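Local coordinates for protein beta-galactosidase BgaB (Bifidobacterium adolescentis, PDB 5VYM) that hydrolyses terminal beta-galactose residues of galactosides, preferring beta-1,4-linked galactobiose and transgalactooligosaccharides, as a glycosyl hydrolase of family 42, at residues 9-19 against 30-39. Numbering follows the deposited sequence.
Sequences ILFSAESEWAT and NHWHDVRDWY
The imidazole of His31 meets the backbone of Ser12 where strand 9-11 gives way to helix 13-19, a worked example of a buried histidine tying two chain segments together. NE2 accepts a hydrogen bond from the backbone N of Ser12, the N-cap residue of that helix, at 2.9 Å and nearly straight (173°), the donor tilted slightly from the ring plane. ND1 is hydrogen-bonded to Pro67 O; with both ring nitrogens engaged, the ring's rotation should be held, consistent with a neutral ring protonated at ND1. Ser15 CB lies over one face in a CH-pi contact. In the trimerisation domain of this galactosidase, strand 7-11 belongs to a four-stranded parallel sheet, against which helix 31-44 packs nearly antiparallel to the strand. Farther along the helix, Ile9 holds CG1 anti to its carbonyl carbon (chi1 -58°); CD1 reaches Trp38 CB at 3.6 Å, while its CG2 branch meets Val35 CG1 at 3.8 Å. The edge of Trp32 turns toward the face of Phe11 in an offset edge-to-face pair, planes 82° apart. At the helix start, Trp32 N donates to Glu16 OE1 on its syn side (3.0 Å), tilted from the carboxylate plane, and His31 N to Thr19 OG1 (3.1 Å). A water donates to both Glu16 OE2 and Asn30 OD1, the latter also accepting the capping bond from His33 N.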
ATOM      1  N   ILE B   9       9.032  -9.330  17.574  1.00 31.92           N
ATOM      2  CA  ILE B   9       8.571 -10.468  16.788  1.00 26.85           C
ATOM      3  C   ILE B   9       7.118 -10.726  17.162  1.00 30.01           C
ATOM      4  O   ILE B   9       6.813 -11.043  18.316  1.00 32.76           O
ATOM      5  CB  ILE B   9       9.441 -11.706  17.037  1.00 31.86           C
ATOM      6  CG1 ILE B   9      10.898 -11.401  16.689  1.00 36.60           C
ATOM      7  CG2 ILE B   9       8.927 -12.889  16.229  1.00 39.12           C
ATOM      8  CD1 ILE B   9      11.849 -12.529  16.995  1.00 33.69           C
ATOM      9  N   LEU B  10       6.220 -10.576  16.193  1.00 30.96           N
ATOM     10  CA  LEU B  10       4.794 -10.641  16.472  1.00 28.45           C
ATOM     11  C   LEU B  10       4.314 -12.083  16.525  1.00 33.84           C
ATOM     12  O   LEU B  10       4.696 -12.914  15.695  1.00 33.91           O
ATOM     13  CB  LEU B  10       4.006  -9.868  15.417  1.00 22.38           C
ATOM     14  CG  LEU B  10       4.400  -8.402  15.237  1.00 29.59           C
ATOM     15  CD1 LEU B  10       3.376  -7.695  14.367  1.00 28.67           C
ATOM     16  CD2 LEU B  10       4.550  -7.704  16.582  1.00 23.71           C
ATOM     17  N   PHE B  11       3.469 -12.375  17.511  1.00 30.03           N
ATOM     18  CA  PHE B  11       2.899 -13.701  17.704  1.00 30.50           C
ATOM     19  C   PHE B  11       1.395 -13.650  17.472  1.00 31.76           C
ATOM     20  O   PHE B  11       0.692 -12.846  18.095  1.00 35.66           O
ATOM     21  CB  PHE B  11       3.200 -14.233  19.107  1.00 34.55           C
ATOM     22  CG  PHE B  11       2.448 -15.484  19.451  1.00 40.84           C
ATOM     23  CD1 PHE B  11       2.718 -16.673  18.792  1.00 38.70           C
ATOM     24  CD2 PHE B  11       1.472 -15.474  20.433  1.00 42.97           C
ATOM     25  CE1 PHE B  11       2.026 -17.829  19.103  1.00 41.07           C
ATOM     26  CE2 PHE B  11       0.776 -16.627  20.751  1.00 52.39           C
ATOM     27  CZ  PHE B  11       1.054 -17.805  20.084  1.00 47.36           C
ATOM     28  N   SER B  12       0.908 -14.509  16.581  1.00 21.32           N
ATOM     29  CA  SER B  12      -0.509 -14.611  16.250  1.00 27.99           C
ATOM     30  C   SER B  12      -1.014 -15.971  16.713  1.00 32.78           C
ATOM     31  O   SER B  12      -0.636 -17.003  16.149  1.00 36.35           O
ATOM     32  CB  SER B  12      -0.734 -14.427  14.752  1.00 33.17           C
ATOM     33  OG  SER B  12      -2.049 -14.807  14.387  1.00 42.25           O
ATOM     34  N   ALA B  13      -1.867 -15.969  17.741  1.00 32.12           N
ATOM     35  CA  ALA B  13      -2.425 -17.222  18.240  1.00 38.95           C
ATOM     36  C   ALA B  13      -3.250 -17.925  17.168  1.00 37.17           C
ATOM     37  O   ALA B  13      -3.196 -19.154  17.039  1.00 35.59           O
ATOM     38  CB  ALA B  13      -3.273 -16.963  19.485  1.00 26.37           C
ATOM     39  N   GLU B  14      -4.017 -17.160  16.387  1.00 32.88           N
ATOM     40  CA  GLU B  14      -4.802 -17.757  15.313  1.00 32.12           C
ATOM     41  C   GLU B  14      -3.903 -18.439  14.288  1.00 39.37           C
ATOM     42  O   GLU B  14      -4.245 -19.507  13.766  1.00 43.20           O
ATOM     43  CB  GLU B  14      -5.674 -16.693  14.641  1.00 34.15           C
ATOM     44  CG  GLU B  14      -6.745 -16.091  15.543  1.00 51.76           C
ATOM     45  CD  GLU B  14      -6.244 -14.907  16.351  1.00 66.77           C
ATOM     46  OE1 GLU B  14      -7.073 -14.052  16.730  1.00 72.88           O
ATOM     47  OE2 GLU B  14      -5.023 -14.826  16.603  1.00 66.14           O
ATOM     48  N   SER B  15      -2.746 -17.841  13.992  1.00 39.08           N
ATOM     49  CA  SER B  15      -1.811 -18.470  13.063  1.00 37.59           C
ATOM     50  C   SER B  15      -1.257 -19.769  13.636  1.00 37.98           C
ATOM     51  O   SER B  15      -1.030 -20.734  12.896  1.00 32.82           O
ATOM     52  CB  SER B  15      -0.675 -17.504  12.722  1.00 34.47           C
ATOM     53  OG  SER B  15      -1.175 -16.328  12.109  1.00 42.73           O
ATOM     54  N   GLU B  16      -1.037 -19.813  14.952  1.00 34.08           N
ATOM     55  CA  GLU B  16      -0.586 -21.048  15.585  1.00 35.75           C
ATOM     56  C   GLU B  16      -1.670 -22.118  15.537  1.00 31.83           C
ATOM     57  O   GLU B  16      -1.369 -23.310  15.399  1.00 38.88           O
ATOM     58  CB  GLU B  16      -0.156 -20.773  17.026  1.00 35.66           C
ATOM     59  CG  GLU B  16       0.268 -22.012  17.811  1.00 47.69           C
ATOM     60  CD  GLU B  16       1.532 -22.665  17.268  1.00 59.21           C
ATOM     61  OE1 GLU B  16       2.231 -22.044  16.437  1.00 55.84           O
ATOM     62  OE2 GLU B  16       1.828 -23.808  17.677  1.00 60.35           O
ATOM     63  N   TRP B  17      -2.937 -21.712  15.646  1.00 35.66           N
ATOM     64  CA  TRP B  17      -4.035 -22.666  15.511  1.00 32.55           C
ATOM     65  C   TRP B  17      -4.054 -23.276  14.115  1.00 36.75           C
ATOM     66  O   TRP B  17      -4.199 -24.493  13.957  1.00 44.94           O
ATOM     67  CB  TRP B  17      -5.366 -21.981  15.817  1.00 36.14           C
ATOM     68  CG  TRP B  17      -5.434 -21.356  17.178  1.00 40.63           C
ATOM     69  CD1 TRP B  17      -4.627 -21.620  18.246  1.00 39.72           C
ATOM     70  CD2 TRP B  17      -6.361 -20.354  17.614  1.00 30.05           C
ATOM     71  NE1 TRP B  17      -4.995 -20.846  19.320  1.00 33.35           N
ATOM     72  CE2 TRP B  17      -6.057 -20.060  18.957  1.00 26.04           C
ATOM     73  CE3 TRP B  17      -7.418 -19.679  16.998  1.00 33.96           C
ATOM     74  CZ2 TRP B  17      -6.772 -19.120  19.694  1.00 25.90           C
ATOM     75  CZ3 TRP B  17      -8.126 -18.746  17.731  1.00 33.92           C
ATOM     76  CH2 TRP B  17      -7.800 -18.474  19.065  1.00 26.69           C
ATOM     77  N   ALA B  18      -3.904 -22.438  13.085  1.00 33.24           N
ATOM     78  CA  ALA B  18      -3.826 -22.954  11.722  1.00 40.61           C
ATOM     79  C   ALA B  18      -2.607 -23.846  11.534  1.00 37.25           C
ATOM     80  O   ALA B  18      -2.639 -24.781  10.727  1.00 41.06           O
ATOM     81  CB  ALA B  18      -3.802 -21.798  10.720  1.00 26.71           C
ATOM     82  N   THR B  19      -1.527 -23.574  12.269  1.00 38.46           N
ATOM     83  CA  THR B  19      -0.349 -24.434  12.218  1.00 37.04           C
ATOM     84  C   THR B  19      -0.657 -25.819  12.773  1.00 39.29           C
ATOM     85  O   THR B  19      -0.288 -26.839  12.177  1.00 40.73           O
ATOM     86  CB  THR B  19       0.800 -23.782  12.992  1.00 43.64           C
ATOM     87  OG1 THR B  19       1.409 -22.768  12.183  1.00 41.91           O
ATOM     88  CG2 THR B  19       1.842 -24.815  13.392  1.00 48.19           C
ATOM     89  N   ASN B  30       5.332 -23.877  10.801  1.00 47.00           N
ATOM     90  CA  ASN B  30       5.059 -23.845  12.235  1.00 41.89           C
ATOM     91  C   ASN B  30       5.284 -22.418  12.713  1.00 43.47           C
ATOM     92  O   ASN B  30       6.418 -21.928  12.693  1.00 45.31           O
ATOM     93  CB  ASN B  30       5.952 -24.831  12.990  1.00 41.82           C
ATOM     94  CG  ASN B  30       5.514 -25.039  14.428  1.00 49.97           C
ATOM     95  OD1 ASN B  30       5.244 -24.084  15.156  1.00 46.26           O
ATOM     96  ND2 ASN B  30       5.439 -26.299  14.845  1.00 57.02           N
ATOM     97  N   HIS B  31       4.209 -21.756  13.147  1.00 37.96           N
ATOM     98  CA  HIS B  31       4.310 -20.343  13.502  1.00 40.36           C
ATOM     99  C   HIS B  31       5.206 -20.137  14.717  1.00 35.98           C
ATOM    100  O   HIS B  31       6.163 -19.354  14.670  1.00 31.61           O
ATOM    101  CB  HIS B  31       2.921 -19.757  13.755  1.00 37.70           C
ATOM    102  CG  HIS B  31       2.949 -18.353  14.271  1.00 39.83           C
ATOM    103  ND1 HIS B  31       3.806 -17.396  13.772  1.00 38.22           N
ATOM    104  CD2 HIS B  31       2.233 -17.747  15.247  1.00 38.46           C
ATOM    105  CE1 HIS B  31       3.615 -16.259  14.418  1.00 39.69           C
ATOM    106  NE2 HIS B  31       2.666 -16.445  15.318  1.00 39.71           N
ATOM    107  N   TRP B  32       4.913 -20.832  15.819  1.00 33.69           N
ATOM    108  CA  TRP B  32       5.674 -20.604  17.044  1.00 38.44           C
ATOM    109  C   TRP B  32       7.124 -21.048  16.901  1.00 33.29           C
ATOM    110  O   TRP B  32       8.020 -20.416  17.474  1.00 43.29           O
ATOM    111  CB  TRP B  32       5.022 -21.319  18.228  1.00 39.32           C
ATOM    112  CG  TRP B  32       5.794 -21.129  19.494  1.00 39.52           C
ATOM    113  CD1 TRP B  32       6.503 -22.075  20.174  1.00 37.88           C
ATOM    114  CD2 TRP B  32       5.961 -19.904  20.217  1.00 39.05           C
ATOM    115  NE1 TRP B  32       7.089 -21.517  21.285  1.00 41.44           N
ATOM    116  CE2 TRP B  32       6.772 -20.185  21.333  1.00 38.58           C
ATOM    117  CE3 TRP B  32       5.497 -18.598  20.031  1.00 47.73           C
ATOM    118  CZ2 TRP B  32       7.130 -19.209  22.260  1.00 40.53           C
ATOM    119  CZ3 TRP B  32       5.852 -17.630  20.953  1.00 48.37           C
ATOM    120  CH2 TRP B  32       6.662 -17.942  22.053  1.00 44.05           C
ATOM    121  N   HIS B  33       7.377 -22.124  16.154  1.00 27.19           N
ATOM    122  CA  HIS B  33       8.757 -22.524  15.907  1.00 38.14           C
ATOM    123  C   HIS B  33       9.490 -21.484  15.071  1.00 43.27           C
ATOM    124  O   HIS B  33      10.691 -21.267  15.264  1.00 40.00           O
ATOM    125  CB  HIS B  33       8.802 -23.891  15.222  1.00 34.85           C
ATOM    126  CG  HIS B  33       8.480 -25.033  16.136  1.00 45.11           C
ATOM    127  ND1 HIS B  33       8.674 -26.349  15.778  1.00 47.14           N
ATOM    128  CD2 HIS B  33       7.981 -25.054  17.394  1.00 47.11           C
ATOM    129  CE1 HIS B  33       8.307 -27.133  16.776  1.00 44.39           C
ATOM    130  NE2 HIS B  33       7.883 -26.372  17.769  1.00 46.67           N
ATOM    131  N   ASP B  34       8.786 -20.827  14.147  1.00 44.61           N
ATOM    132  CA  ASP B  34       9.400 -19.746  13.386  1.00 39.66           C
ATOM    133  C   ASP B  34       9.682 -18.546  14.283  1.00 41.38           C
ATOM    134  O   ASP B  34      10.699 -17.862  14.115  1.00 40.76           O
ATOM    135  CB  ASP B  34       8.498 -19.353  12.215  1.00 41.67           C
ATOM    136  CG  ASP B  34       9.280 -18.848  11.015  1.00 52.88           C
ATOM    137  OD1 ASP B  34      10.526 -18.798  11.087  1.00 61.96           O
ATOM    138  OD2 ASP B  34       8.645 -18.505   9.995  1.00 54.48           O
ATOM    139  N   VAL B  35       8.798 -18.288  15.251  1.00 35.81           N
ATOM    140  CA  VAL B  35       9.023 -17.201  16.201  1.00 38.48           C
ATOM    141  C   VAL B  35      10.258 -17.476  17.049  1.00 39.69           C
ATOM    142  O   VAL B  35      11.086 -16.584  17.273  1.00 34.31           O
ATOM    143  CB  VAL B  35       7.772 -16.991  17.075  1.00 36.11           C
ATOM    144  CG1 VAL B  35       8.068 -16.016  18.204  1.00 32.34           C
ATOM    145  CG2 VAL B  35       6.611 -16.496  16.230  1.00 32.72           C
ATOM    146  N   ARG B  36      10.405 -18.712  17.535  1.00 36.49           N
ATOM    147  CA  ARG B  36      11.560 -19.047  18.365  1.00 40.48           C
ATOM    148  C   ARG B  36      12.861 -18.933  17.580  1.00 44.07           C
ATOM    149  O   ARG B  36      13.867 -18.440  18.103  1.00 43.08           O
ATOM    150  CB  ARG B  36      11.412 -20.456  18.942  1.00 40.23           C
ATOM    151  CG  ARG B  36      10.216 -20.644  19.856  1.00 44.32           C
ATOM    152  CD  ARG B  36      10.273 -21.990  20.564  1.00 43.97           C
ATOM    153  NE  ARG B  36      10.546 -23.089  19.642  1.00 43.01           N
ATOM    154  CZ  ARG B  36      10.406 -24.374  19.952  1.00 38.21           C
ATOM    155  NH1 ARG B  36       9.986 -24.726  21.159  1.00 37.45           N
ATOM    156  NH2 ARG B  36      10.679 -25.310  19.054  1.00 42.72           N
ATOM    157  N   ASP B  37      12.861 -19.388  16.324  1.00 37.74           N
ATOM    158  CA  ASP B  37      14.067 -19.301  15.508  1.00 45.23           C
ATOM    159  C   ASP B  37      14.480 -17.852  15.285  1.00 43.95           C
ATOM    160  O   ASP B  37      15.667 -17.516  15.373  1.00 42.31           O
ATOM    161  CB  ASP B  37      13.850 -20.013  14.172  1.00 55.13           C
ATOM    162  CG  ASP B  37      13.829 -21.523  14.312  1.00 53.64           C
ATOM    163  OD1 ASP B  37      14.027 -22.020  15.441  1.00 53.47           O
ATOM    164  OD2 ASP B  37      13.617 -22.212  13.292  1.00 54.60           O
ATOM    165  N   TRP B  38      13.514 -16.975  15.000  1.00 41.71           N
ATOM    166  CA  TRP B  38      13.833 -15.559  14.854  1.00 35.98           C
ATOM    167  C   TRP B  38      14.278 -14.946  16.176  1.00 41.71           C
ATOM    168  O   TRP B  38      15.127 -14.047  16.184  1.00 37.12           O
ATOM    169  CB  TRP B  38      12.632 -14.800  14.292  1.00 33.26           C
ATOM    170  CG  TRP B  38      12.498 -14.901  12.801  1.00 39.84           C
ATOM    171  CD1 TRP B  38      11.811 -15.849  12.100  1.00 35.37           C
ATOM    172  CD2 TRP B  38      13.065 -14.015  11.827  1.00 36.95           C
ATOM    173  NE1 TRP B  38      11.915 -15.609  10.751  1.00 37.68           N
ATOM    174  CE2 TRP B  38      12.680 -14.489  10.557  1.00 38.71           C
ATOM    175  CE3 TRP B  38      13.863 -12.869  11.907  1.00 41.18           C
ATOM    176  CZ2 TRP B  38      13.065 -13.856   9.376  1.00 42.33           C
ATOM    177  CZ3 TRP B  38      14.243 -12.242  10.733  1.00 43.98           C
ATOM    178  CH2 TRP B  38      13.844 -12.736   9.485  1.00 41.59           C
ATOM    179  N   TYR B  39      13.723 -15.413  17.297  1.00 41.76           N
ATOM    180  CA  TYR B  39      14.138 -14.891  18.595  1.00 39.74           C
ATOM    181  C   TYR B  39      15.598 -15.226  18.872  1.00 39.70           C
ATOM    182  O   TYR B  39      16.384 -14.359  19.272  1.00 40.16           O
ATOM    183  CB  TYR B  39      13.240 -15.441  19.704  1.00 36.57           C
ATOM    184  CG  TYR B  39      13.661 -14.995  21.087  1.00 35.50           C
ATOM    185  CD1 TYR B  39      14.557 -15.747  21.839  1.00 33.37           C
ATOM    186  CD2 TYR B  39      13.174 -13.816  21.638  1.00 36.10           C
ATOM    187  CE1 TYR B  39      14.953 -15.341  23.097  1.00 36.02           C
ATOM    188  CE2 TYR B  39      13.565 -13.403  22.899  1.00 35.00           C
ATOM    189  CZ  TYR B  39      14.454 -14.170  23.623  1.00 40.92           C
ATOM    190  OH  TYR B  39      14.847 -13.766  24.878  1.00 44.31           O
TER
HETATM  191  O   HOH W   1       4.229 -25.020  17.714  1.00 50.49           O